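Local coordinates for protein importin subunit beta-1 (Saccharomyces cerevisiae, PDB 5OWU) that carries cargo into the nucleus as the importin beta partner of importin alpha, which recognises the classical nuclear localization signal, at residues A701-F706 with E752-A757; D708-I713 with V759-G764; I138-T143 with I180-V185. All blocks are in the same frame, centred on the assembly; numbering follows the deposited sequence.

Contact 1: residues A701-F706 with E752-A757; sequences AVLSVF and EAVLDA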
loop_
_atom_site.group_PDB
_atom_site.type_symbol
_atom_site.label_atom_id
_atom_site.label_comp_id
_atom_site.label_asym_id
_atom_site.label_seq_id
_atom_site.Cartn_x
_atom_site.Cartn_y
_atom_site.Cartn_z
ATOM N N ALA A 701 12.737 1.165 -13.853
ATOM C CA ALA A 701 13.952 0.361 -13.933
ATOM C C ALA A 701 14.854 0.840 -15.068
ATOM O O ALA A 701 16.035 1.150 -14.859
ATOM C CB ALA A 701 13.591 -1.112 -14.118
ATOM N N VAL A 702 14.297 0.950 -16.272
ATOM C CA VAL A 702 15.103 1.392 -17.406
ATOM C C VAL A 702 15.676 2.777 -17.137
ATOM O O VAL A 702 16.871 3.023 -17.350
ATOM C CB VAL A 702 14.273 1.344 -18.700
ATOM C CG1 VAL A 702 15.058 1.911 -19.871
ATOM C CG2 VAL A 702 13.878 -0.094 -18.986
ATOM N N LEU A 703 14.857 3.697 -16.623
ATOM C CA LEU A 703 15.392 5.021 -16.333
ATOM C C LEU A 703 16.603 4.899 -15.419
ATOM O O LEU A 703 17.682 5.434 -15.716
ATOM C CB LEU A 703 14.312 5.910 -15.710
ATOM C CG LEU A 703 13.148 6.316 -16.625
ATOM C CD1 LEU A 703 12.119 7.119 -15.847
ATOM C CD2 LEU A 703 13.617 7.113 -17.835
ATOM N N SER A 704 16.471 4.116 -14.344
ATOM C CA SER A 704 17.575 4.009 -13.401
ATOM C C SER A 704 18.814 3.454 -14.082
ATOM O O SER A 704 19.933 3.915 -13.818
ATOM C CB SER A 704 17.178 3.133 -12.214
ATOM O OG SER A 704 16.118 3.728 -11.499
ATOM N N VAL A 705 18.635 2.490 -14.992
ATOM C CA VAL A 705 19.813 1.834 -15.541
ATOM C C VAL A 705 20.519 2.772 -16.503
ATOM O O VAL A 705 21.743 2.683 -16.676
ATOM C CB VAL A 705 19.447 0.480 -16.186
ATOM C CG1 VAL A 705 18.993 0.627 -17.638
ATOM C CG2 VAL A 705 20.618 -0.477 -16.095
ATOM N N PHE A 706 19.789 3.724 -17.101
ATOM C CA PHE A 706 20.479 4.737 -17.892
ATOM C C PHE A 706 21.552 5.410 -17.051
ATOM O O PHE A 706 22.693 5.590 -17.505
ATOM C CB PHE A 706 19.485 5.765 -18.435
ATOM C CG PHE A 706 18.626 5.253 -19.566
ATOM C CD1 PHE A 706 19.155 4.433 -20.551
ATOM C CD2 PHE A 706 17.287 5.604 -19.644
ATOM C CE1 PHE A 706 18.366 3.973 -21.593
ATOM C CE2 PHE A 706 16.494 5.145 -20.687
ATOM C CZ PHE A 706 17.036 4.326 -21.657
ATOM N N GLU A 752 11.937 8.760 -8.509
ATOM C CA GLU A 752 13.157 8.213 -7.922
ATOM C C GLU A 752 14.092 7.683 -9.007
ATOM O O GLU A 752 15.317 7.863 -8.929
ATOM C CB GLU A 752 12.809 7.112 -6.918
ATOM C CG GLU A 752 12.180 7.634 -5.635
ATOM C CD GLU A 752 11.707 6.537 -4.704
ATOM O OE1 GLU A 752 11.491 5.397 -5.169
ATOM O OE2 GLU A 752 11.544 6.826 -3.501
ATOM N N ALA A 753 13.529 7.028 -10.032
ATOM C CA ALA A 753 14.351 6.540 -11.138
ATOM C C ALA A 753 14.954 7.690 -11.933
ATOM O O ALA A 753 16.098 7.598 -12.400
ATOM C CB ALA A 753 13.527 5.646 -12.063
ATOM N N VAL A 754 14.200 8.776 -12.118
ATOM C CA VAL A 754 14.765 9.937 -12.797
ATOM C C VAL A 754 15.948 10.470 -12.000
ATOM O O VAL A 754 16.997 10.813 -12.564
ATOM C CB VAL A 754 13.681 11.009 -13.028
ATOM C CG1 VAL A 754 14.294 12.325 -13.527
ATOM C CG2 VAL A 754 12.653 10.499 -14.041
ATOM N N LEU A 755 15.816 10.511 -10.669
ATOM C CA LEU A 755 16.940 10.933 -9.836
ATOM C C LEU A 755 18.158 10.041 -10.056
ATOM O O LEU A 755 19.283 10.542 -10.190
ATOM C CB LEU A 755 16.531 10.936 -8.363
ATOM C CG LEU A 755 17.607 11.346 -7.350
ATOM C CD1 LEU A 755 18.229 12.692 -7.694
ATOM C CD2 LEU A 755 16.995 11.372 -5.946
ATOM N N ASP A 756 17.956 8.715 -10.099
ATOM C CA ASP A 756 19.059 7.810 -10.430
ATOM C C ASP A 756 19.707 8.207 -11.755
ATOM O O ASP A 756 20.939 8.297 -11.870
ATOM C CB ASP A 756 18.564 6.360 -10.530
ATOM C CG ASP A 756 18.242 5.740 -9.183
ATOM O OD1 ASP A 756 18.726 6.246 -8.154
ATOM O OD2 ASP A 756 17.520 4.723 -9.169
ATOM N N ALA A 757 18.878 8.415 -12.779
ATOM C CA ALA A 757 19.396 8.738 -14.105
ATOM C C ALA A 757 20.274 9.979 -14.060
ATOM O O ALA A 757 21.391 9.985 -14.598
ATOM C CB ALA A 757 18.241 8.928 -15.086
#
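S704 and D756 meet between two nearly parallel helices and supply the polar link of the contact. The hydroxyl of S704 donates to D756, with OG 2.9 Å from OD2, and it meets the anti lone pair of that carboxylate oxygen, on the side away from OD1. Serine suits a place where the helices are this close, and its OG, anti to the carbonyl carbon and beside the backbone N (chi1 -63°), is turned to D756. From there OG also touches the methyl of A753, 3.3 Å from its CB.

Beside this polar pair the interface is apolar. L703 turns its CB onto A753, with the two CB atoms 3.7 Å apart, and sends CD1 on to V754, 3.9 Å from CG2. The leucine and valine side chains lie side by side, pointing the same way. Farther along, the methyl of A757 sits 3.6 Å from the carbonyl oxygen of L703. Alanine suits both places: at A757 a bare methyl can lie against the L703 carbonyl, and at A753 it fits between S704 OG and L703 CB.

These small contacts match an axis separation of 7.0 Å and a crossing of 17°, close for two helices. In the second shell, S704 OG has a weak further bond to P700 O, one turn earlier. Helix 718-732 closes the apolar side, where A731 meets L703 and C728 meets A757, while L755 faces helix 796-812. The two helices belong to HEAT repeats 16 and 17 and are the second helix of each; their near-parallel packing is the repeat-to-repeat stacking from which a HEAT solenoid is built.

Contact 2: residues D708-I713 with V759-G764; sequences DIASNI and VGIVAG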
loop_
_atom_site.group_PDB
_atom_site.type_symbol
_atom_site.label_atom_id
_atom_site.label_comp_id
_atom_site.label_asym_id
_atom_site.label_seq_id
_atom_site.Cartn_x
_atom_site.Cartn_y
_atom_site.Cartn_z
ATOM N N ASP A 708 23.136 4.114 -14.482
ATOM C CA ASP A 708 24.241 3.174 -14.346
ATOM C C ASP A 708 25.120 3.218 -15.585
ATOM O O ASP A 708 26.348 3.353 -15.494
ATOM C CB ASP A 708 23.707 1.759 -14.115
ATOM C CG ASP A 708 22.917 1.645 -12.840
ATOM O OD1 ASP A 708 23.354 2.221 -11.832
ATOM O OD2 ASP A 708 21.860 0.989 -12.859
ATOM N N ILE A 709 24.496 3.171 -16.762
ATOM C CA ILE A 709 25.282 3.078 -17.987
ATOM C C ILE A 709 26.104 4.344 -18.160
ATOM O O ILE A 709 27.333 4.301 -18.315
ATOM C CB ILE A 709 24.363 2.801 -19.191
ATOM C CG1 ILE A 709 23.758 1.398 -19.041
ATOM C CG2 ILE A 709 25.137 2.959 -20.510
ATOM C CD1 ILE A 709 22.803 0.985 -20.139
ATOM N N ALA A 710 25.441 5.496 -18.079
ATOM C CA ALA A 710 26.156 6.760 -18.188
ATOM C C ALA A 710 27.276 6.844 -17.160
ATOM O O ALA A 710 28.341 7.409 -17.435
ATOM C CB ALA A 710 25.190 7.932 -18.014
ATOM N N SER A 711 27.062 6.288 -15.966
ATOM C CA SER A 711 28.078 6.459 -14.942
ATOM C C SER A 711 29.340 5.716 -15.329
ATOM O O SER A 711 30.454 6.156 -15.019
ATOM C CB SER A 711 27.581 5.963 -13.586
ATOM O OG SER A 711 28.576 6.209 -12.617
ATOM N N ASN A 712 29.193 4.576 -15.994
ATOM C CA ASN A 712 30.357 3.756 -16.270
ATOM C C ASN A 712 31.006 4.049 -17.624
ATOM O O ASN A 712 32.226 3.900 -17.749
ATOM C CB ASN A 712 29.970 2.286 -16.141
ATOM C CG ASN A 712 29.710 1.887 -14.674
ATOM O OD1 ASN A 712 30.648 1.736 -13.895
ATOM N ND2 ASN A 712 28.438 1.739 -14.299
ATOM N N ILE A 713 30.247 4.495 -18.635
ATOM C CA ILE A 713 30.846 4.748 -19.955
ATOM C C ILE A 713 31.210 6.214 -20.163
ATOM O O ILE A 713 31.808 6.558 -21.198
ATOM C CB ILE A 713 29.935 4.252 -21.108
ATOM C CG1 ILE A 713 28.690 5.138 -21.292
ATOM C CG2 ILE A 713 29.529 2.798 -20.871
ATOM C CD1 ILE A 713 27.886 4.795 -22.569
ATOM N N VAL A 759 21.792 11.396 -11.493
ATOM C CA VAL A 759 23.014 11.179 -10.720
ATOM C C VAL A 759 24.064 10.499 -11.588
ATOM O O VAL A 759 25.225 10.929 -11.653
ATOM C CB VAL A 759 22.708 10.353 -9.458
ATOM C CG1 VAL A 759 23.990 9.850 -8.785
ATOM C CG2 VAL A 759 21.914 11.179 -8.485
ATOM N N GLY A 760 23.667 9.426 -12.270
ATOM C CA GLY A 760 24.614 8.709 -13.104
ATOM C C GLY A 760 25.137 9.559 -14.248
ATOM O O GLY A 760 26.315 9.485 -14.600
ATOM N N ILE A 761 24.267 10.380 -14.839
ATOM C CA ILE A 761 24.667 11.205 -15.978
ATOM C C ILE A 761 25.645 12.282 -15.531
ATOM O O ILE A 761 26.678 12.513 -16.166
ATOM C CB ILE A 761 23.422 11.807 -16.654
ATOM C CG1 ILE A 761 22.725 10.731 -17.481
ATOM C CG2 ILE A 761 23.778 12.996 -17.533
ATOM C CD1 ILE A 761 21.331 11.115 -17.958
ATOM N N VAL A 762 25.337 12.953 -14.424
ATOM C CA VAL A 762 26.225 14.000 -13.939
ATOM C C VAL A 762 27.569 13.411 -13.523
ATOM O O VAL A 762 28.620 14.018 -13.751
ATOM C CB VAL A 762 25.540 14.771 -12.796
ATOM C CG1 VAL A 762 26.509 15.725 -12.110
ATOM C CG2 VAL A 762 24.362 15.532 -13.363
ATOM N N ALA A 763 27.564 12.213 -12.928
ATOM C CA ALA A 763 28.828 11.550 -12.614
ATOM C C ALA A 763 29.606 11.220 -13.882
ATOM O O ALA A 763 30.808 11.485 -13.975
ATOM C CB ALA A 763 28.576 10.279 -11.803
ATOM N N GLY A 764 28.935 10.637 -14.875
ATOM C CA GLY A 764 29.627 10.226 -16.086
ATOM C C GLY A 764 30.183 11.389 -16.881
ATOM O O GLY A 764 31.264 11.284 -17.464
#
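G764 and A710 bring the second helices of HEAT repeats 16 and 17 together at their C-terminal ends, where one repeat of the solenoid stacks on the next. The axes of the segments run only 11° from parallel and approach to 7.0 Å, a spacing made possible by glycine and other small residues on the facing sides.

Apolar contact is modest. The methyl of A710 points at the other helix and touches I761, its CB 3.8 Å from CG1. That branch of the isoleucine is anti to the carbonyl carbon and beside the backbone N (chi1 -76°), which brings it to A710 although the bond from the CA of I761 to its CB points away from the facing helix. F717, from the loop that follows helix 698-713, packs on both A710 and I761.

S711 makes a looser contact. It holds OG anti to its backbone N, and the oxygen comes to 4.2 Å from the CB of A763, a van der Waals touch at an exposed alanine. Serine fits here as a small group that tolerates both the neighbouring helix and the partly exposed border.

The backbones also touch directly. The CA of S711 lies 3.5 Å from G760 O in a rather bent CA-H...O contact. One turn on, G764 CA comes within 4.2 Å of S711 CA. Glycine suits this place because it has no CB, an atom that would run into A710 O. A straighter contact of the same CA-H...O kind runs in the opposite sense: G764 CA sits 3.4 Å from A710 O, with an angle of 145° at the hydrogen.

Contact 3: residues I138-T143 with I180-V185; sequences IMVDNT and ILIAIV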
loop_
_atom_site.group_PDB
_atom_site.type_symbol
_atom_site.label_atom_id
_atom_site.label_comp_id
_atom_site.label_asym_id
_atom_site.label_seq_id
_atom_site.Cartn_x
_atom_site.Cartn_y
_atom_site.Cartn_z
ATOM N N ILE A 138 -35.535 15.188 -8.093
ATOM C CA ILE A 138 -36.055 13.830 -8.252
ATOM C C ILE A 138 -35.513 12.918 -7.153
ATOM O O ILE A 138 -36.238 12.074 -6.619
ATOM C CB ILE A 138 -35.732 13.277 -9.657
ATOM C CG1 ILE A 138 -36.543 14.017 -10.725
ATOM C CG2 ILE A 138 -36.039 11.787 -9.728
ATOM C CD1 ILE A 138 -36.198 13.647 -12.183
ATOM N N MET A 139 -34.232 13.064 -6.805
ATOM C CA MET A 139 -33.642 12.200 -5.787
ATOM C C MET A 139 -34.262 12.474 -4.422
ATOM O O MET A 139 -34.608 11.539 -3.697
ATOM C CB MET A 139 -32.123 12.394 -5.730
ATOM C CG MET A 139 -31.343 11.942 -6.988
ATOM S SD MET A 139 -31.342 10.167 -7.321
ATOM C CE MET A 139 -32.673 10.051 -8.513
ATOM N N VAL A 140 -34.423 13.752 -4.062
ATOM C CA VAL A 140 -35.031 14.087 -2.777
ATOM C C VAL A 140 -36.451 13.545 -2.716
ATOM O O VAL A 140 -36.860 12.941 -1.716
ATOM C CB VAL A 140 -34.988 15.606 -2.540
ATOM C CG1 VAL A 140 -35.844 16.005 -1.320
ATOM C CG2 VAL A 140 -33.553 16.053 -2.350
ATOM N N ASP A 141 -37.229 13.742 -3.785
ATOM C CA ASP A 141 -38.587 13.208 -3.786
ATOM C C ASP A 141 -38.592 11.683 -3.746
ATOM O O ASP A 141 -39.472 11.087 -3.117
ATOM C CB ASP A 141 -39.361 13.717 -5.005
ATOM C CG ASP A 141 -39.633 15.207 -4.942
ATOM O OD1 ASP A 141 -39.596 15.781 -3.832
ATOM O OD2 ASP A 141 -39.893 15.802 -6.006
ATOM N N ASN A 142 -37.602 11.039 -4.372
ATOM C CA ASN A 142 -37.581 9.582 -4.513
ATOM C C ASN A 142 -37.266 8.849 -3.213
ATOM O O ASN A 142 -37.614 7.671 -3.085
ATOM C CB ASN A 142 -36.549 9.165 -5.566
ATOM C CG ASN A 142 -37.104 9.194 -6.970
ATOM O OD1 ASN A 142 -38.182 9.724 -7.204
ATOM N ND2 ASN A 142 -36.372 8.609 -7.912
ATOM N N THR A 143 -36.585 9.486 -2.269
ATOM C CA THR A 143 -36.363 8.867 -0.970
ATOM C C THR A 143 -37.337 9.387 0.077
ATOM O O THR A 143 -37.152 9.122 1.270
ATOM C CB THR A 143 -34.916 9.072 -0.516
ATOM O OG1 THR A 143 -34.662 10.454 -0.258
ATOM C CG2 THR A 143 -33.953 8.574 -1.588
ATOM N N ILE A 180 -28.012 16.296 -1.755
ATOM C CA ILE A 180 -27.517 14.936 -1.577
ATOM C C ILE A 180 -27.803 14.486 -0.154
ATOM O O ILE A 180 -28.430 13.442 0.075
ATOM C CB ILE A 180 -26.020 14.861 -1.928
ATOM C CG1 ILE A 180 -25.836 15.086 -3.431
ATOM C CG2 ILE A 180 -25.405 13.518 -1.488
ATOM C CD1 ILE A 180 -24.387 15.141 -3.879
ATOM N N LEU A 181 -27.454 15.327 0.823
ATOM C CA LEU A 181 -27.662 14.920 2.206
ATOM C C LEU A 181 -29.140 14.724 2.486
ATOM O O LEU A 181 -29.534 13.724 3.106
ATOM C CB LEU A 181 -27.043 15.934 3.163
ATOM C CG LEU A 181 -25.537 15.758 3.359
ATOM C CD1 LEU A 181 -24.980 16.899 4.184
ATOM C CD2 LEU A 181 -25.202 14.410 4.019
ATOM N N ILE A 182 -29.988 15.615 1.964
ATOM C CA ILE A 182 -31.412 15.451 2.221
ATOM C C ILE A 182 -31.861 14.107 1.688
ATOM O O ILE A 182 -32.521 13.327 2.385
ATOM C CB ILE A 182 -32.228 16.603 1.610
ATOM C CG1 ILE A 182 -31.896 17.919 2.308
ATOM C CG2 ILE A 182 -33.714 16.323 1.747
ATOM C CD1 ILE A 182 -32.346 19.141 1.538
ATOM N N ALA A 183 -31.458 13.790 0.461
ATOM C CA ALA A 183 -31.911 12.537 -0.119
ATOM C C ALA A 183 -31.359 11.358 0.671
ATOM O O ALA A 183 -32.074 10.381 0.928
ATOM C CB ALA A 183 -31.502 12.468 -1.593
ATOM N N ILE A 184 -30.109 11.457 1.123
ATOM C CA ILE A 184 -29.493 10.303 1.768
ATOM C C ILE A 184 -30.049 10.119 3.171
ATOM O O ILE A 184 -30.494 9.025 3.542
ATOM C CB ILE A 184 -27.959 10.445 1.775
ATOM C CG1 ILE A 184 -27.409 10.221 0.362
ATOM C CG2 ILE A 184 -27.322 9.454 2.766
ATOM C CD1 ILE A 184 -25.920 10.405 0.240
ATOM N N VAL A 185 -30.049 11.190 3.966
ATOM C CA VAL A 185 -30.455 11.070 5.365
ATOM C C VAL A 185 -31.922 10.683 5.459
ATOM O O VAL A 185 -32.326 9.983 6.395
ATOM C CB VAL A 185 -30.143 12.376 6.117
ATOM C CG1 VAL A 185 -30.640 12.316 7.559
ATOM C CG2 VAL A 185 -28.643 12.641 6.086
#
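Between the first helices of HEAT repeats 4 and 5, V140 and A183 mark the point where the two backbones come closest, their CA atoms 4.4 Å apart. The helices cross at 20°, and alanine is apt at this spot because its single methyl fits against the opposing main chain, with CB 3.9 Å from M139 O. M139 CB lies 4.2 Å from A183 CB; the methionine chain then bends at chi2 and chi3, and its end leads away from the interface.

Beside this, V140 meets I182. The side chains cross obliquely, and CG1 of the valine, anti to its backbone N (chi1 170°), lies 3.7 Å from CG2 of the isoleucine. Two beta-branched residues give this flank broad, stiff apolar surfaces.

The polar tie comes from T143, just past the end of its helix. Its OG1 donates to A183 O over 2.8 Å, in the carbonyl plane and on a lone pair, with a C=O...donor angle of 115°. The hydroxyl is not used up by this bond: Q186, nearly one turn on from A183, gives its side-chain amide to both T143 OG1 and V140 O, strapping the helix end to the next repeat.

Helix 149-165 packs against the pair, with L159 on A183 and L156 on T143. Beyond it, I184 packs on helix 195-208 and V185 on helix 219-233, while aromatic packing from the chain of another protein reaches L181, I182 and V185.

In the fold
Contacts 1 and 2 are successive levels of one seam: both join helix 698-713 to helix 741-764, and their centres are 11 Å apart. Contact 3 repeats the stacking of neighbouring HEAT repeats far away, between first rather than second helices; its centre is 52 Å from that of contact 1 and 62 Å from that of contact 2, and the nearest atoms are still about 37 Å and 47 Å away. Contacts 2 and 3 lie on opposite sides of the chain's centre. Of the three, contact 3 adjoins a bound chain of another protein, consistent with the use of grooves between HEAT repeats for partner binding.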